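Local coordinates for protein clp gene regulator (ClgR) (PDB 3F52) that activates transcription of clp protease genes, probably by binding their cis-regulatory DNA through a helix-turn-helix domain, at residues Pro23-Ala28 with Ala92-Ala96; Leu33-Arg37 with Leu58-Arg63. All coordinates share one frame. Numbering follows the deposited sequence.

Contact 1. Residues Pro23-Ala28 with Ala92-Ala96; sequences PLLREA and AGSMA
The start of helix 25-40 meets the chain that follows helix 84-92. P23 is extended (phi/psi -55/141) and L24 takes the N-cap position (-88/152). Residues 25-28 form the first helical turn, with A28 N bonded to L24 O at 3.1 Å. On the other side A92 to M95 make a type I beta turn, closed by M95 N to A92 O at 3.2 Å. The nearest CA pairs are P23 with M95 at 5.5 Å and A28 with S94 at 5.0 Å.

Van der Waals contacts dominate. M95 is in the mmm rotamer, which curls its thioether against the helix start. M95 SD lies 3.4 Å from A28 CB, 4.1 Å from L25 CA and 4.3 Å from P23 CB. A28 CB also touches S94 CB at 3.8 Å. Two contacts are with backbone carbonyls: M95 CE to P23 O at 3.4 Å and P23 CB to S94 O at 3.5 Å. P23 CG is 4.1 Å from A96 C.

No direct hydrogen bond joins the segments. One water bridges them, donating to P23 O at 2.8 Å and to M95 O at 2.6 Å. Within the first segment L24 N donates to E27 OE1 at 3.0 Å. This is one half of a capping box; leucine cannot supply the other half.

S70 of the second subunit hydrogen-bonds R26 N, and its E71 makes a salt bridge with the R26 side chain. Its V84 packs on M95. The contact thus brings the start of the first helix and the turn after the last helix together beside the second subunit.

Contact 2. Residues Leu33-Arg37 with Leu58-Arg63; sequences LRSFR and LSELER
Two helical segments cross here, 33-37 of helix 25-40 and 58-62 of helix 55-62. Their axes approach to 10.6 Å, with 117° between the N-to-C directions. R34 and E62 have the nearest CA atoms, 5.7 Å apart. R63 follows as the first residue past the helix.

E62 points at the other helix with chi1 m and chi2 t. Its carboxylate meets R37 in a two-pronged salt bridge. R37 NE donates to E62 OE2 at 2.6 Å, and R37 NH2 donates to E62 OE1 at 2.9 Å. R37 reaches it with chi1 and chi2 both t and chi3 p. The third guanidinium nitrogen, R37 NH1, is bonded to V42 O. A water also donates to E62 OE2 at 2.9 Å and, weakly, to L33 O at 3.0 Å. Both carboxylate oxygens are therefore satisfied. R34 NH1 comes within 2.9 Å of E62 O, but the angle is too poor for a hydrogen bond.

Beside the charges L33 CD1 touches L61 CD2 at 3.8 Å. The salt bridge resembles the buried arginine-glutamate pair of phage 434 repressor, which shares this helix-turn-helix fold. Helix 55-62 is the probable recognition helix by its place in the helix-turn-helix. L44 and L47 of helix 44-51 pack against R37, L44 also touches E62, and helices 70-80 and 84-92 pack on L33.

How the contacts relate
Both contacts use helix 25-40, contact 1 at its N-terminal start and contact 2 further along. Their centres are 13 Å apart and they do not touch, though their nearest atoms are about 4 Å apart. Contact 2 is nested inside the chain loop closed by contact 1. Its centre is about 4 Å from the centre of the chain; that of contact 1 is about 11 Å from it. Both are partly buried, contact 2 with four of seven touching residues buried against two of seven. Contact 2 joins two helices through a charged pair beside leucines. Contact 1 joins a helix start to a turn through a methionine and a water. The second subunit reaches contact 1, while no other chain of the assembly touches contact 2.

Contact 1. Residues Pro23-Ala28 with Ala92-Ala96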
ATOM      1  N   PRO B  23      -9.654   6.234   6.705  1.00 30.24           N
ATOM      2  CA  PRO B  23      -9.464   5.296   5.595  1.00 28.82           C
ATOM      3  C   PRO B  23      -8.313   4.306   5.825  1.00 26.94           C
ATOM      4  O   PRO B  23      -7.298   4.675   6.402  1.00 25.88           O
ATOM      5  CB  PRO B  23      -9.134   6.218   4.415  1.00 29.16           C
ATOM      6  CG  PRO B  23      -9.848   7.448   4.719  1.00 30.78           C
ATOM      7  CD  PRO B  23      -9.694   7.632   6.223  1.00 30.90           C
ATOM      8  N   LEU B  24      -8.519   3.052   5.419  1.00 25.20           N
ATOM      9  CA  LEU B  24      -7.463   2.045   5.406  1.00 24.39           C
ATOM     10  C   LEU B  24      -6.748   2.139   4.084  1.00 25.15           C
ATOM     11  O   LEU B  24      -7.379   2.509   3.067  1.00 24.71           O
ATOM     12  CB  LEU B  24      -8.102   0.656   5.506  1.00 24.06           C
ATOM     13  CG  LEU B  24      -8.727   0.279   6.838  1.00 24.96           C
ATOM     14  CD1 LEU B  24      -9.581  -1.014   6.673  1.00 25.93           C
ATOM     15  CD2 LEU B  24      -7.680   0.130   7.936  1.00 28.07           C
ATOM     16  N   LEU B  25      -5.464   1.754   4.057  1.00 24.82           N
ATOM     17  CA  LEU B  25      -4.722   1.706   2.792  1.00 26.67           C
ATOM     18  C   LEU B  25      -5.508   0.980   1.711  1.00 27.25           C
ATOM     19  O   LEU B  25      -5.566   1.449   0.571  1.00 27.53           O
ATOM     20  CB  LEU B  25      -3.353   1.031   2.977  1.00 27.73           C
ATOM     21  CG  LEU B  25      -2.529   0.941   1.666  1.00 30.65           C
ATOM     22  CD1 LEU B  25      -2.354   2.328   0.962  1.00 29.86           C
ATOM     23  CD2 LEU B  25      -1.184   0.278   1.935  1.00 34.32           C
ATOM     24  N   ARG B  26      -6.080  -0.188   2.050  1.00 26.74           N
ATOM     25  CA  ARG B  26      -6.721  -0.993   1.020  1.00 25.78           C
ATOM     26  C   ARG B  26      -7.906  -0.269   0.389  1.00 26.42           C
ATOM     27  O   ARG B  26      -8.163  -0.471  -0.783  1.00 27.01           O
ATOM     28  CB  ARG B  26      -7.112  -2.397   1.522  1.00 26.20           C
ATOM     29  CG  ARG B  26      -8.029  -2.411   2.748  1.00 24.22           C
ATOM     30  CD  ARG B  26      -8.640  -3.827   2.868  1.00 24.71           C
ATOM     31  NE  ARG B  26      -9.514  -3.991   4.026  1.00 22.80           N
ATOM     32  CZ  ARG B  26      -9.100  -4.266   5.262  1.00 23.44           C
ATOM     33  NH1 ARG B  26      -9.998  -4.381   6.230  1.00 22.42           N
ATOM     34  NH2 ARG B  26      -7.784  -4.348   5.542  1.00 23.07           N
ATOM     35  N   GLU B  27      -8.628   0.532   1.183  1.00 25.12           N
ATOM     36  CA  GLU B  27      -9.701   1.403   0.698  1.00 25.64           C
ATOM     37  C   GLU B  27      -9.178   2.488  -0.239  1.00 26.66           C
ATOM     38  O   GLU B  27      -9.741   2.719  -1.308  1.00 27.51           O
ATOM     39  CB  GLU B  27     -10.417   2.041   1.873  1.00 25.26           C
ATOM     40  CG  GLU B  27     -11.221   0.994   2.678  1.00 23.54           C
ATOM     41  CD  GLU B  27     -11.809   1.519   3.952  1.00 27.23           C
ATOM     42  OE1 GLU B  27     -11.284   2.518   4.487  1.00 25.06           O
ATOM     43  OE2 GLU B  27     -12.793   0.913   4.437  1.00 26.23           O
ATOM     44  N   ALA B  28      -8.093   3.140   0.165  1.00 27.03           N
ATOM     45  CA  ALA B  28      -7.512   4.209  -0.658  1.00 28.25           C
ATOM     46  C   ALA B  28      -6.944   3.605  -1.969  1.00 28.75           C
ATOM     47  O   ALA B  28      -7.171   4.131  -3.056  1.00 30.26           O
ATOM     48  CB  ALA B  28      -6.409   4.949   0.151  1.00 27.91           C
ATOM     49  N   ALA B  92      -2.750   7.945  -1.935  1.00 25.59           N
ATOM     50  CA  ALA B  92      -2.463   8.923  -0.884  1.00 24.65           C
ATOM     51  C   ALA B  92      -3.509  10.035  -0.862  1.00 25.51           C
ATOM     52  O   ALA B  92      -3.844  10.538   0.209  1.00 25.99           O
ATOM     53  CB  ALA B  92      -1.004   9.514  -1.020  1.00 25.32           C
ATOM     54  N   GLY B  93      -4.059  10.367  -2.035  1.00 24.53           N
ATOM     55  CA  GLY B  93      -5.085  11.402  -2.136  1.00 26.43           C
ATOM     56  C   GLY B  93      -6.395  11.005  -1.477  1.00 27.90           C
ATOM     57  O   GLY B  93      -7.232  11.854  -1.245  1.00 27.37           O
ATOM     58  N   SER B  94      -6.552   9.715  -1.160  1.00 29.32           N
ATOM     59  CA  SER B  94      -7.767   9.219  -0.474  1.00 32.59           C
ATOM     60  C   SER B  94      -7.566   8.820   0.992  1.00 33.88           C
ATOM     61  O   SER B  94      -8.405   8.073   1.551  1.00 34.12           O
ATOM     62  CB  SER B  94      -8.298   8.002  -1.206  1.00 33.62           C
ATOM     63  OG  SER B  94      -8.857   8.400  -2.434  1.00 38.30           O
ATOM     64  N   MET B  95      -6.483   9.280   1.617  1.00 33.70           N
ATOM     65  CA  MET B  95      -6.165   8.820   2.968  1.00 34.99           C
ATOM     66  C   MET B  95      -6.740   9.712   4.052  1.00 36.56           C
ATOM     67  O   MET B  95      -6.783   9.328   5.223  1.00 37.65           O
ATOM     68  CB  MET B  95      -4.668   8.555   3.153  1.00 33.84           C
ATOM     69  CG  MET B  95      -4.219   7.258   2.495  1.00 32.08           C
ATOM     70  SD  MET B  95      -5.036   5.752   3.119  1.00 31.65           S
ATOM     71  CE  MET B  95      -4.520   5.779   4.826  1.00 33.39           C
ATOM     72  N   ALA B  96      -7.206  10.889   3.650  1.00 37.61           N
ATOM     73  CA  ALA B  96      -7.946  11.768   4.550  1.00 39.05           C
ATOM     74  C   ALA B  96      -9.452  11.552   4.363  1.00 39.79           C
ATOM     75  O   ALA B  96      -9.942  11.318   3.246  1.00 40.59           O
ATOM     76  CB  ALA B  96      -7.563  13.220   4.311  1.00 38.76           C
TER
HETATM   77  O   HOH W   1      -6.384   7.325   6.836  1.00 44.55           O

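Contact 2. Residues Leu33-Arg37 with Leu58-Arg63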
ATOM      1  N   LEU B  33      -7.358   2.406  -7.858  1.00 29.83           N
ATOM      2  CA  LEU B  33      -7.507   1.408  -8.929  1.00 31.20           C
ATOM      3  C   LEU B  33      -8.781   1.628  -9.712  1.00 30.84           C
ATOM      4  O   LEU B  33      -8.766   1.595 -10.945  1.00 30.94           O
ATOM      5  CB  LEU B  33      -7.474  -0.006  -8.356  1.00 30.72           C
ATOM      6  CG  LEU B  33      -6.080  -0.504  -7.906  1.00 31.81           C
ATOM      7  CD1 LEU B  33      -6.220  -1.736  -7.021  1.00 33.11           C
ATOM      8  CD2 LEU B  33      -5.142  -0.790  -9.116  1.00 31.72           C
ATOM      9  N   ARG B  34      -9.881   1.873  -9.007  1.00 31.28           N
ATOM     10  CA  ARG B  34     -11.160   2.141  -9.671  1.00 32.97           C
ATOM     11  C   ARG B  34     -11.070   3.372 -10.588  1.00 32.59           C
ATOM     12  O   ARG B  34     -11.547   3.357 -11.731  1.00 31.52           O
ATOM     13  CB  ARG B  34     -12.286   2.331  -8.651  1.00 32.96           C
ATOM     14  CG  ARG B  34     -13.662   2.517  -9.333  1.00 35.47           C
ATOM     15  CD  ARG B  34     -14.779   2.935  -8.359  1.00 36.91           C
ATOM     16  NE  ARG B  34     -14.811   2.142  -7.122  1.00 45.00           N
ATOM     17  CZ  ARG B  34     -14.490   2.616  -5.908  1.00 46.48           C
ATOM     18  NH1 ARG B  34     -14.552   1.808  -4.856  1.00 47.13           N
ATOM     19  NH2 ARG B  34     -14.135   3.908  -5.738  1.00 43.87           N
ATOM     20  N   SER B  35     -10.430   4.432 -10.096  1.00 32.68           N
ATOM     21  CA  SER B  35     -10.300   5.632 -10.908  1.00 33.96           C
ATOM     22  C   SER B  35      -9.379   5.409 -12.137  1.00 33.19           C
ATOM     23  O   SER B  35      -9.693   5.906 -13.222  1.00 35.00           O
ATOM     24  CB  SER B  35      -9.918   6.865 -10.068  1.00 33.97           C
ATOM     25  OG  SER B  35      -8.536   6.932  -9.872  1.00 40.15           O
ATOM     26  N   PHE B  36      -8.303   4.627 -12.000  1.00 32.74           N
ATOM     27  CA  PHE B  36      -7.441   4.297 -13.145  1.00 31.81           C
ATOM     28  C   PHE B  36      -8.207   3.450 -14.165  1.00 32.15           C
ATOM     29  O   PHE B  36      -8.029   3.606 -15.378  1.00 31.44           O
ATOM     30  CB  PHE B  36      -6.177   3.545 -12.719  1.00 31.74           C
ATOM     31  CG  PHE B  36      -5.033   4.438 -12.291  1.00 32.24           C
ATOM     32  CD1 PHE B  36      -5.021   5.026 -11.018  1.00 31.78           C
ATOM     33  CD2 PHE B  36      -3.968   4.691 -13.150  1.00 34.16           C
ATOM     34  CE1 PHE B  36      -3.952   5.849 -10.602  1.00 29.97           C
ATOM     35  CE2 PHE B  36      -2.879   5.510 -12.749  1.00 32.92           C
ATOM     36  CZ  PHE B  36      -2.883   6.093 -11.473  1.00 32.33           C
ATOM     37  N   ARG B  37      -9.047   2.547 -13.673  1.00 32.70           N
ATOM     38  CA  ARG B  37      -9.882   1.719 -14.562  1.00 33.49           C
ATOM     39  C   ARG B  37     -10.920   2.563 -15.292  1.00 35.46           C
ATOM     40  O   ARG B  37     -11.142   2.395 -16.502  1.00 35.80           O
ATOM     41  CB  ARG B  37     -10.562   0.583 -13.776  1.00 33.50           C
ATOM     42  CG  ARG B  37     -11.449  -0.302 -14.649  1.00 33.26           C
ATOM     43  CD  ARG B  37     -11.980  -1.525 -13.906  1.00 32.64           C
ATOM     44  NE  ARG B  37     -12.875  -1.200 -12.797  1.00 31.96           N
ATOM     45  CZ  ARG B  37     -14.138  -0.794 -12.927  1.00 34.05           C
ATOM     46  NH1 ARG B  37     -14.692  -0.620 -14.128  1.00 34.37           N
ATOM     47  NH2 ARG B  37     -14.859  -0.553 -11.843  1.00 34.73           N
ATOM     48  N   LEU B  58     -12.070  -8.464  -7.930  1.00 29.55           N
ATOM     49  CA  LEU B  58     -11.698  -7.116  -8.318  1.00 29.40           C
ATOM     50  C   LEU B  58     -12.604  -6.086  -7.663  1.00 28.73           C
ATOM     51  O   LEU B  58     -12.127  -5.039  -7.212  1.00 28.63           O
ATOM     52  CB  LEU B  58     -11.729  -6.949  -9.847  1.00 29.94           C
ATOM     53  CG  LEU B  58     -11.277  -5.557 -10.324  1.00 29.01           C
ATOM     54  CD1 LEU B  58      -9.881  -5.140  -9.796  1.00 32.13           C
ATOM     55  CD2 LEU B  58     -11.338  -5.439 -11.852  1.00 29.80           C
ATOM     56  N   SER B  59     -13.903  -6.376  -7.633  1.00 27.71           N
ATOM     57  CA  SER B  59     -14.874  -5.465  -7.044  1.00 27.98           C
ATOM     58  C   SER B  59     -14.549  -5.252  -5.557  1.00 27.66           C
ATOM     59  O   SER B  59     -14.509  -4.108  -5.075  1.00 27.53           O
ATOM     60  CB  SER B  59     -16.279  -6.010  -7.215  1.00 28.48           C
ATOM     61  OG  SER B  59     -17.218  -5.176  -6.558  1.00 30.29           O
ATOM     62  N   GLU B  60     -14.312  -6.355  -4.839  1.00 27.28           N
ATOM     63  CA  GLU B  60     -13.909  -6.287  -3.415  1.00 27.39           C
ATOM     64  C   GLU B  60     -12.569  -5.561  -3.210  1.00 27.87           C
ATOM     65  O   GLU B  60     -12.423  -4.780  -2.268  1.00 27.48           O
ATOM     66  CB  GLU B  60     -13.901  -7.681  -2.775  1.00 28.57           C
ATOM     67  CG  GLU B  60     -15.325  -8.170  -2.526  1.00 27.48           C
ATOM     68  CD  GLU B  60     -15.395  -9.641  -2.250  1.00 35.04           C
ATOM     69  OE1 GLU B  60     -14.308 -10.280  -2.179  1.00 38.80           O
ATOM     70  OE2 GLU B  60     -16.537 -10.156  -2.124  1.00 33.08           O
ATOM     71  N   LEU B  61     -11.609  -5.776  -4.115  1.00 27.28           N
ATOM     72  CA  LEU B  61     -10.352  -5.004  -4.069  1.00 28.69           C
ATOM     73  C   LEU B  61     -10.633  -3.495  -4.215  1.00 28.42           C
ATOM     74  O   LEU B  61     -10.133  -2.667  -3.420  1.00 28.13           O
ATOM     75  CB  LEU B  61      -9.389  -5.484  -5.165  1.00 28.57           C
ATOM     76  CG  LEU B  61      -8.075  -4.701  -5.328  1.00 30.54           C
ATOM     77  CD1 LEU B  61      -7.313  -4.612  -3.984  1.00 33.91           C
ATOM     78  CD2 LEU B  61      -7.184  -5.337  -6.424  1.00 29.62           C
ATOM     79  N   GLU B  62     -11.429  -3.148  -5.235  1.00 27.33           N
ATOM     80  CA  GLU B  62     -11.786  -1.744  -5.494  1.00 28.65           C
ATOM     81  C   GLU B  62     -12.551  -1.106  -4.337  1.00 28.03           C
ATOM     82  O   GLU B  62     -12.386   0.090  -4.069  1.00 28.71           O
ATOM     83  CB  GLU B  62     -12.594  -1.601  -6.778  1.00 27.86           C
ATOM     84  CG  GLU B  62     -11.781  -1.855  -8.035  1.00 28.09           C
ATOM     85  CD  GLU B  62     -12.556  -1.572  -9.335  1.00 30.47           C
ATOM     86  OE1 GLU B  62     -13.783  -1.347  -9.290  1.00 33.76           O
ATOM     87  OE2 GLU B  62     -11.919  -1.563 -10.408  1.00 30.56           O
ATOM     88  N   ARG B  63     -13.332  -1.921  -3.620  1.00 27.77           N
ATOM     89  CA  ARG B  63     -14.103  -1.428  -2.482  1.00 27.59           C
ATOM     90  C   ARG B  63     -13.356  -1.445  -1.134  1.00 27.45           C
ATOM     91  O   ARG B  63     -13.949  -1.137  -0.106  1.00 27.42           O
ATOM     92  CB  ARG B  63     -15.441  -2.183  -2.379  1.00 27.70           C
ATOM     93  CG  ARG B  63     -16.441  -1.685  -3.428  1.00 31.02           C
ATOM     94  CD  ARG B  63     -17.816  -2.303  -3.256  1.00 33.87           C
ATOM     95  NE  ARG B  63     -17.824  -3.717  -3.617  1.00 33.85           N
ATOM     96  CZ  ARG B  63     -17.788  -4.723  -2.750  1.00 33.64           C
ATOM     97  NH1 ARG B  63     -17.813  -5.973  -3.218  1.00 35.22           N
ATOM     98  NH2 ARG B  63     -17.751  -4.495  -1.435  1.00 30.40           N
TER
HETATM   99  O   HOH W   2      -9.142  -1.390 -11.075  1.00 35.20           O